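Local structure of superoxide dismutase [Mn/Fe] (3AK2) at residues E105-G110 with T139-I144; L133-L138 with Q201-A206. The protein catalyses the dismutation of superoxide to dioxygen and hydrogen peroxide, and as a cambialistic enzyme works with either manganese or iron, here with manganese bound. One frame throughout, in Å; residues are numbered along the deposited sequence.

Contact 1 (E105-G110 with T139-I144); sequences EKQFGG and TEELRI
The side-chain amide of Gln107 docks on the backbone of Leu142 and grips both its polar atoms, pairing with strand 141-148 much as a neighbouring strand would. Leu142 N gives a nearly straight bond to Gln107 OE1 (2.8 Å, 172°), arriving on a lone pair in the carbonyl plane. In return Gln107 NE2 donates to Leu142 O at 2.7 Å, a more bent bond. The chain of Gln107 is extended beyond CG (chi2 -175°), which carries CD out from the helix towards the strand. Leu142 O also takes a bond from Arg143 NH2 (2.9 Å), this donor standing above the carbonyl plane, so two side chains fix the one oxygen.

Beside this polar clasp the packing is tight and apolar. The Phe108 ring meets Leu142 CB through CE2 (3.8 Å) and Ile144 CD1 through CE1 (3.7 Å), while Leu142 CD1 lies at the ring edge. The more open side is the stack of the partly exposed Gln107 amide on the Glu141 carboxylate, planes 28° apart, which meet without a hydrogen bond. Glu141 OE1 is fixed from elsewhere, by Arg143 NH1 and NH2 and by the backbone N of Lys5 of the second subunit.

Leu142 reaches back to Leu103 and Ile104 of helix 98-108 and to Leu133 of strand 129-136, and Ile144 packs on Phe114, Leu117 and Ala121 of helix 111-123. The contact thus attaches the end of helix 98-108 to an outer strand of the three-stranded sheet, next to the subunit interface.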
ATOM      1  N   GLU A 105      -6.237   6.225 -31.643  1.00 17.91           N
ATOM      2  CA  GLU A 105      -6.316   5.350 -32.813  1.00 19.26           C
ATOM      3  C   GLU A 105      -5.081   4.456 -32.939  1.00 19.56           C
ATOM      4  O   GLU A 105      -5.202   3.246 -33.142  1.00 20.33           O
ATOM      5  CB  GLU A 105      -6.507   6.183 -34.090  1.00 19.61           C
ATOM      6  CG  GLU A 105      -6.648   5.369 -35.384  1.00 21.52           C
ATOM      7  CD  GLU A 105      -7.862   4.446 -35.397  1.00 23.95           C
ATOM      8  OE1 GLU A 105      -7.761   3.343 -35.979  1.00 25.70           O
ATOM      9  OE2 GLU A 105      -8.916   4.816 -34.835  1.00 25.49           O
ATOM     10  N   LYS A 106      -3.903   5.057 -32.795  1.00 19.79           N
ATOM     11  CA  LYS A 106      -2.636   4.354 -33.004  1.00 20.07           C
ATOM     12  C   LYS A 106      -2.300   3.354 -31.904  1.00 19.90           C
ATOM     13  O   LYS A 106      -1.668   2.326 -32.159  1.00 20.35           O
ATOM     14  CB  LYS A 106      -1.497   5.359 -33.144  1.00 20.24           C
ATOM     15  CG  LYS A 106      -1.536   6.145 -34.435  1.00 20.88           C
ATOM     16  CD  LYS A 106      -0.537   7.275 -34.404  1.00 21.82           C
ATOM     17  CE  LYS A 106      -0.457   7.949 -35.756  1.00 22.38           C
ATOM     18  NZ  LYS A 106       0.343   9.198 -35.676  1.00 21.73           N
ATOM     19  N   GLN A 107      -2.727   3.653 -30.684  1.00 19.45           N
ATOM     20  CA  GLN A 107      -2.327   2.852 -29.532  1.00 18.80           C
ATOM     21  C   GLN A 107      -3.388   1.891 -29.037  1.00 18.39           C
ATOM     22  O   GLN A 107      -3.074   0.754 -28.676  1.00 18.43           O
ATOM     23  CB  GLN A 107      -1.910   3.760 -28.392  1.00 18.75           C
ATOM     24  CG  GLN A 107      -0.764   4.664 -28.744  1.00 18.74           C
ATOM     25  CD  GLN A 107      -0.315   5.449 -27.556  1.00 18.27           C
ATOM     26  OE1 GLN A 107      -0.316   6.678 -27.575  1.00 16.74           O
ATOM     27  NE2 GLN A 107       0.048   4.743 -26.488  1.00 19.76           N
ATOM     28  N   PHE A 108      -4.633   2.351 -29.002  1.00 17.51           N
ATOM     29  CA  PHE A 108      -5.714   1.552 -28.435  1.00 17.15           C
ATOM     30  C   PHE A 108      -6.611   0.937 -29.502  1.00 17.16           C
ATOM     31  O   PHE A 108      -7.504   0.158 -29.185  1.00 17.09           O
ATOM     32  CB  PHE A 108      -6.529   2.372 -27.426  1.00 16.83           C
ATOM     33  CG  PHE A 108      -5.698   2.966 -26.321  1.00 16.44           C
ATOM     34  CD1 PHE A 108      -5.180   2.161 -25.310  1.00 17.36           C
ATOM     35  CD2 PHE A 108      -5.426   4.328 -26.296  1.00 16.80           C
ATOM     36  CE1 PHE A 108      -4.403   2.706 -24.290  1.00 17.69           C
ATOM     37  CE2 PHE A 108      -4.649   4.882 -25.278  1.00 16.99           C
ATOM     38  CZ  PHE A 108      -4.136   4.068 -24.274  1.00 16.91           C
ATOM     39  N   GLY A 109      -6.355   1.279 -30.763  1.00 17.20           N
ATOM     40  CA  GLY A 109      -7.154   0.775 -31.876  1.00 17.37           C
ATOM     41  C   GLY A 109      -8.491   1.483 -32.006  1.00 17.35           C
ATOM     42  O   GLY A 109      -9.471   0.894 -32.465  1.00 18.05           O
ATOM     43  N   GLY A 110      -8.535   2.748 -31.598  1.00 16.99           N
ATOM     44  CA  GLY A 110      -9.732   3.566 -31.770  1.00 16.77           C
ATOM     45  C   GLY A 110     -10.443   3.919 -30.479  1.00 16.54           C
ATOM     46  O   GLY A 110     -10.146   3.361 -29.414  1.00 16.23           O
ATOM     47  N   THR A 139       8.287   7.406 -23.964  1.00 14.45           N
ATOM     48  CA  THR A 139       7.873   6.911 -25.278  1.00 14.62           C
ATOM     49  C   THR A 139       7.032   7.917 -26.062  1.00 14.87           C
ATOM     50  O   THR A 139       6.731   7.689 -27.235  1.00 14.84           O
ATOM     51  CB  THR A 139       7.045   5.612 -25.161  1.00 14.55           C
ATOM     52  OG1 THR A 139       5.883   5.855 -24.355  1.00 14.52           O
ATOM     53  CG2 THR A 139       7.868   4.478 -24.556  1.00 14.69           C
ATOM     54  N   GLU A 140       6.653   9.015 -25.412  1.00 15.10           N
ATOM     55  CA  GLU A 140       5.746  10.016 -25.989  1.00 15.82           C
ATOM     56  C   GLU A 140       4.438   9.385 -26.495  1.00 15.71           C
ATOM     57  O   GLU A 140       3.916   9.732 -27.562  1.00 16.33           O
ATOM     58  CB  GLU A 140       6.462  10.875 -27.046  1.00 16.15           C
ATOM     59  CG  GLU A 140       7.642  11.649 -26.449  1.00 18.44           C
ATOM     60  CD  GLU A 140       8.191  12.727 -27.363  1.00 21.34           C
ATOM     61  OE1 GLU A 140       8.105  13.916 -26.989  1.00 23.22           O
ATOM     62  OE2 GLU A 140       8.708  12.389 -28.447  1.00 23.24           O
ATOM     63  N   GLU A 141       3.922   8.458 -25.687  1.00 15.19           N
ATOM     64  CA  GLU A 141       2.702   7.712 -25.969  1.00 14.99           C
ATOM     65  C   GLU A 141       1.763   7.769 -24.772  1.00 13.93           C
ATOM     66  O   GLU A 141       2.180   8.087 -23.654  1.00 13.68           O
ATOM     67  CB  GLU A 141       3.021   6.237 -26.223  1.00 15.33           C
ATOM     68  CG  GLU A 141       3.797   5.940 -27.479  1.00 17.00           C
ATOM     69  CD  GLU A 141       3.755   4.469 -27.841  1.00 18.13           C
ATOM     70  OE1 GLU A 141       3.577   3.616 -26.938  1.00 16.27           O
ATOM     71  OE2 GLU A 141       3.902   4.162 -29.042  1.00 20.12           O
ATOM     72  N   LEU A 142       0.500   7.430 -25.010  1.00 12.79           N
ATOM     73  CA  LEU A 142      -0.488   7.308 -23.947  1.00 12.38           C
ATOM     74  C   LEU A 142      -0.362   5.985 -23.203  1.00 11.78           C
ATOM     75  O   LEU A 142       0.026   4.963 -23.778  1.00 12.25           O
ATOM     76  CB  LEU A 142      -1.905   7.435 -24.515  1.00 12.10           C
ATOM     77  CG  LEU A 142      -2.239   8.741 -25.237  1.00 12.26           C
ATOM     78  CD1 LEU A 142      -3.626   8.675 -25.842  1.00 13.21           C
ATOM     79  CD2 LEU A 142      -2.129   9.934 -24.304  1.00 13.23           C
ATOM     80  N   ARG A 143      -0.681   6.028 -21.912  1.00 11.29           N
ATOM     81  CA  ARG A 143      -0.758   4.841 -21.071  1.00 11.02           C
ATOM     82  C   ARG A 143      -1.972   4.987 -20.165  1.00 11.05           C
ATOM     83  O   ARG A 143      -2.296   6.091 -19.731  1.00 11.06           O
ATOM     84  CB  ARG A 143       0.499   4.713 -20.200  1.00 10.90           C
ATOM     85  CG  ARG A 143       1.828   4.530 -20.942  1.00 11.23           C
ATOM     86  CD  ARG A 143       1.953   3.125 -21.515  1.00 11.98           C
ATOM     87  NE  ARG A 143       3.234   2.889 -22.181  1.00 13.59           N
ATOM     88  CZ  ARG A 143       3.437   3.011 -23.490  1.00 14.06           C
ATOM     89  NH1 ARG A 143       4.636   2.759 -23.998  1.00 14.59           N
ATOM     90  NH2 ARG A 143       2.451   3.382 -24.295  1.00 15.74           N
ATOM     91  N   ILE A 144      -2.645   3.878 -19.882  1.00 10.77           N
ATOM     92  CA  ILE A 144      -3.725   3.870 -18.896  1.00 10.90           C
ATOM     93  C   ILE A 144      -3.252   3.132 -17.651  1.00 10.35           C
ATOM     94  O   ILE A 144      -2.584   2.098 -17.748  1.00 10.51           O
ATOM     95  CB  ILE A 144      -5.034   3.232 -19.451  1.00 11.02           C
ATOM     96  CG1 ILE A 144      -5.563   4.047 -20.636  1.00 11.75           C
ATOM     97  CG2 ILE A 144      -6.113   3.119 -18.356  1.00 11.07           C
ATOM     98  CD1 ILE A 144      -6.701   3.383 -21.405  1.00 12.30           C
TER

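Contact 2 (L133-L138 with Q201-A206); sequences LAFDPL and QALNNA
Ala202 O, which accepts the helical bond from Ala206 N at 3.0 Å and a weak one from Asn205 N, also lies against the Phe135 ring, 3.5 Å from CE2. This is helix-on-sheet packing in the alpha/beta C-terminal domain of the iron/manganese superoxide dismutases: the last turn of helix 192-205 rests on the end of the central strand, 129-136. Phe135 carries most of it. With CG anti to the backbone N (chi1 -176°), the ring leaves the strand towards the helix and Ala202 CB sits over one face of it, a CH-pi contact 4.0 Å from the centroid and 30° off the normal; the peptide running on to Leu203 lies over the rim of the ring. At the CE1-CZ side of the ring, Leu203 CD2 comes to 3.7 Å from CE1, the two side chains crossing at about a right angle, whereas Ala206 CB approaches the edge at CD2 and CE2. An alanine in place of Phe135 would probably open a gap beneath Ala202 and Leu203 and loosen the hold of the helix on the strand.

Beyond the strand, Pro137 adds a smaller apolar patch, its CB 4.0 Å from Ala206 CB, and touches Tyr210 as well as Tyr73 of the second subunit. The preceding Asp136 turns away from the helix; its OD1 bonds to Thr139 OG1 and to Tyr7 OH of the second subunit, and its OD2 to Tyr73 OH of that subunit. The same OD2 closes an Asx turn by accepting from Leu138 N at 2.9 Å, the donor standing above the carboxylate plane.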
ATOM      1  N   LEU A 133      -5.605   8.353 -17.592  1.00  9.53           N
ATOM      2  CA  LEU A 133      -4.951   8.366 -18.891  1.00  9.64           C
ATOM      3  C   LEU A 133      -3.771   9.320 -18.786  1.00  9.29           C
ATOM      4  O   LEU A 133      -3.945  10.504 -18.477  1.00  9.44           O
ATOM      5  CB  LEU A 133      -5.916   8.832 -19.989  1.00 10.02           C
ATOM      6  CG  LEU A 133      -5.324   9.000 -21.394  1.00 10.49           C
ATOM      7  CD1 LEU A 133      -4.895   7.662 -21.968  1.00 11.02           C
ATOM      8  CD2 LEU A 133      -6.324   9.676 -22.322  1.00 11.25           C
ATOM      9  N   ALA A 134      -2.576   8.800 -19.051  1.00  9.78           N
ATOM     10  CA  ALA A 134      -1.357   9.565 -18.878  1.00  9.92           C
ATOM     11  C   ALA A 134      -0.521   9.595 -20.145  1.00 10.40           C
ATOM     12  O   ALA A 134      -0.627   8.708 -20.994  1.00 10.64           O
ATOM     13  CB  ALA A 134      -0.534   9.003 -17.716  1.00 10.06           C
ATOM     14  N   PHE A 135       0.298  10.634 -20.250  1.00 10.96           N
ATOM     15  CA  PHE A 135       1.317  10.743 -21.279  1.00 10.96           C
ATOM     16  C   PHE A 135       2.650  10.265 -20.713  1.00 10.95           C
ATOM     17  O   PHE A 135       3.113  10.758 -19.685  1.00 10.95           O
ATOM     18  CB  PHE A 135       1.432  12.192 -21.757  1.00 11.54           C
ATOM     19  CG  PHE A 135       2.392  12.389 -22.897  1.00 11.78           C
ATOM     20  CD1 PHE A 135       1.982  12.175 -24.206  1.00 12.61           C
ATOM     21  CD2 PHE A 135       3.699  12.810 -22.665  1.00 12.41           C
ATOM     22  CE1 PHE A 135       2.859  12.373 -25.270  1.00 13.58           C
ATOM     23  CE2 PHE A 135       4.580  13.008 -23.723  1.00 14.15           C
ATOM     24  CZ  PHE A 135       4.154  12.791 -25.025  1.00 13.25           C
ATOM     25  N   ASP A 136       3.258   9.296 -21.389  1.00 11.05           N
ATOM     26  CA  ASP A 136       4.540   8.732 -20.982  1.00 11.77           C
ATOM     27  C   ASP A 136       5.697   9.502 -21.623  1.00 12.32           C
ATOM     28  O   ASP A 136       5.873   9.436 -22.837  1.00 12.53           O
ATOM     29  CB  ASP A 136       4.584   7.249 -21.374  1.00 11.63           C
ATOM     30  CG  ASP A 136       5.932   6.603 -21.116  1.00 11.62           C
ATOM     31  OD1 ASP A 136       6.130   5.474 -21.615  1.00 13.28           O
ATOM     32  OD2 ASP A 136       6.783   7.201 -20.428  1.00 12.57           O
ATOM     33  N   PRO A 137       6.507  10.216 -20.815  1.00 12.58           N
ATOM     34  CA  PRO A 137       7.618  10.988 -21.385  1.00 12.96           C
ATOM     35  C   PRO A 137       8.696  10.122 -22.042  1.00 13.46           C
ATOM     36  O   PRO A 137       9.425  10.615 -22.898  1.00 14.08           O
ATOM     37  CB  PRO A 137       8.200  11.720 -20.171  1.00 12.81           C
ATOM     38  CG  PRO A 137       7.809  10.880 -18.997  1.00 13.49           C
ATOM     39  CD  PRO A 137       6.450  10.346 -19.346  1.00 12.57           C
ATOM     40  N   LEU A 138       8.797   8.853 -21.648  1.00 13.63           N
ATOM     41  CA  LEU A 138       9.840   7.971 -22.179  1.00 14.13           C
ATOM     42  C   LEU A 138       9.566   7.504 -23.608  1.00 14.55           C
ATOM     43  O   LEU A 138      10.502   7.234 -24.366  1.00 15.40           O
ATOM     44  CB  LEU A 138      10.053   6.758 -21.265  1.00 13.94           C
ATOM     45  CG  LEU A 138      10.453   7.008 -19.805  1.00 14.61           C
ATOM     46  CD1 LEU A 138      10.694   5.678 -19.121  1.00 14.82           C
ATOM     47  CD2 LEU A 138      11.685   7.896 -19.670  1.00 15.43           C
ATOM     48  N   GLN A 201       0.538  20.250 -24.226  1.00 15.48           N
ATOM     49  CA  GLN A 201       1.589  20.644 -23.297  1.00 15.71           C
ATOM     50  C   GLN A 201       2.573  19.507 -23.029  1.00 15.45           C
ATOM     51  O   GLN A 201       3.780  19.729 -23.006  1.00 15.70           O
ATOM     52  CB  GLN A 201       1.003  21.178 -21.987  1.00 15.89           C
ATOM     53  CG  GLN A 201       0.264  22.508 -22.136  1.00 17.58           C
ATOM     54  CD  GLN A 201       1.090  23.578 -22.833  1.00 19.52           C
ATOM     55  OE1 GLN A 201       2.222  23.873 -22.437  1.00 20.78           O
ATOM     56  NE2 GLN A 201       0.523  24.167 -23.877  1.00 20.31           N
ATOM     57  N   ALA A 202       2.051  18.294 -22.855  1.00 15.24           N
ATOM     58  CA  ALA A 202       2.890  17.115 -22.623  1.00 15.35           C
ATOM     59  C   ALA A 202       3.791  16.785 -23.816  1.00 15.65           C
ATOM     60  O   ALA A 202       4.979  16.503 -23.641  1.00 15.08           O
ATOM     61  CB  ALA A 202       2.032  15.921 -22.236  1.00 15.06           C
ATOM     62  N   LEU A 203       3.229  16.837 -25.021  1.00 16.26           N
ATOM     63  CA  LEU A 203       4.003  16.612 -26.245  1.00 17.44           C
ATOM     64  C   LEU A 203       5.159  17.602 -26.370  1.00 18.14           C
ATOM     65  O   LEU A 203       6.239  17.245 -26.846  1.00 18.75           O
ATOM     66  CB  LEU A 203       3.105  16.689 -27.483  1.00 17.44           C
ATOM     67  CG  LEU A 203       2.185  15.497 -27.771  1.00 17.82           C
ATOM     68  CD1 LEU A 203       1.013  15.929 -28.636  1.00 18.46           C
ATOM     69  CD2 LEU A 203       2.943  14.346 -28.419  1.00 17.94           C
ATOM     70  N   ASN A 204       4.924  18.834 -25.923  1.00 18.68           N
ATOM     71  CA  ASN A 204       5.919  19.905 -25.992  1.00 19.35           C
ATOM     72  C   ASN A 204       6.945  19.883 -24.858  1.00 19.40           C
ATOM     73  O   ASN A 204       8.091  20.291 -25.060  1.00 20.02           O
ATOM     74  CB  ASN A 204       5.231  21.280 -26.005  1.00 19.58           C
ATOM     75  CG  ASN A 204       4.455  21.555 -27.291  1.00 20.57           C
ATOM     76  OD1 ASN A 204       3.635  22.476 -27.339  1.00 22.19           O
ATOM     77  ND2 ASN A 204       4.711  20.771 -28.332  1.00 21.37           N
ATOM     78  N   ASN A 205       6.536  19.405 -23.680  1.00 19.06           N
ATOM     79  CA  ASN A 205       7.287  19.646 -22.436  1.00 18.74           C
ATOM     80  C   ASN A 205       7.844  18.432 -21.672  1.00 18.42           C
ATOM     81  O   ASN A 205       8.847  18.561 -20.971  1.00 18.06           O
ATOM     82  CB  ASN A 205       6.433  20.476 -21.460  1.00 18.96           C
ATOM     83  CG  ASN A 205       6.202  21.905 -21.932  1.00 19.84           C
ATOM     84  OD1 ASN A 205       5.096  22.265 -22.342  1.00 22.05           O
ATOM     85  ND2 ASN A 205       7.239  22.730 -21.855  1.00 20.44           N
ATOM     86  N   ALA A 206       7.198  17.273 -21.782  1.00 18.21           N
ATOM     87  CA  ALA A 206       7.440  16.178 -20.826  1.00 18.40           C
ATOM     88  C   ALA A 206       8.781  15.436 -20.941  1.00 18.50           C
ATOM     89  O   ALA A 206       9.493  15.291 -19.944  1.00 18.36           O
ATOM     90  CB  ALA A 206       6.275  15.192 -20.831  1.00 18.39           C
TER

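Overall arrangement
The centres of the two contacts are about 12 Å apart, and their segments alternate along the chain: 105-110, 133-138, 139-144, 201-206. Segments 133-138 and 139-144 are consecutive and form a hairpin of neighbouring antiparallel strands, with a G1 beta bulge where Glu140 and Glu141 both face Asp136. Glu141 O and Asp136 N, 2.8 Å apart, are probably hydrogen-bonded, and Glu140 CA packs on Phe135 CZ. Contact 1 therefore fastens helix 98-108, and contact 2 helix 192-205, to the same hairpin. Both also reach the second subunit, placing this end of the sheet at the interface, while strand 159-165 carries the manganese ligand Asp165.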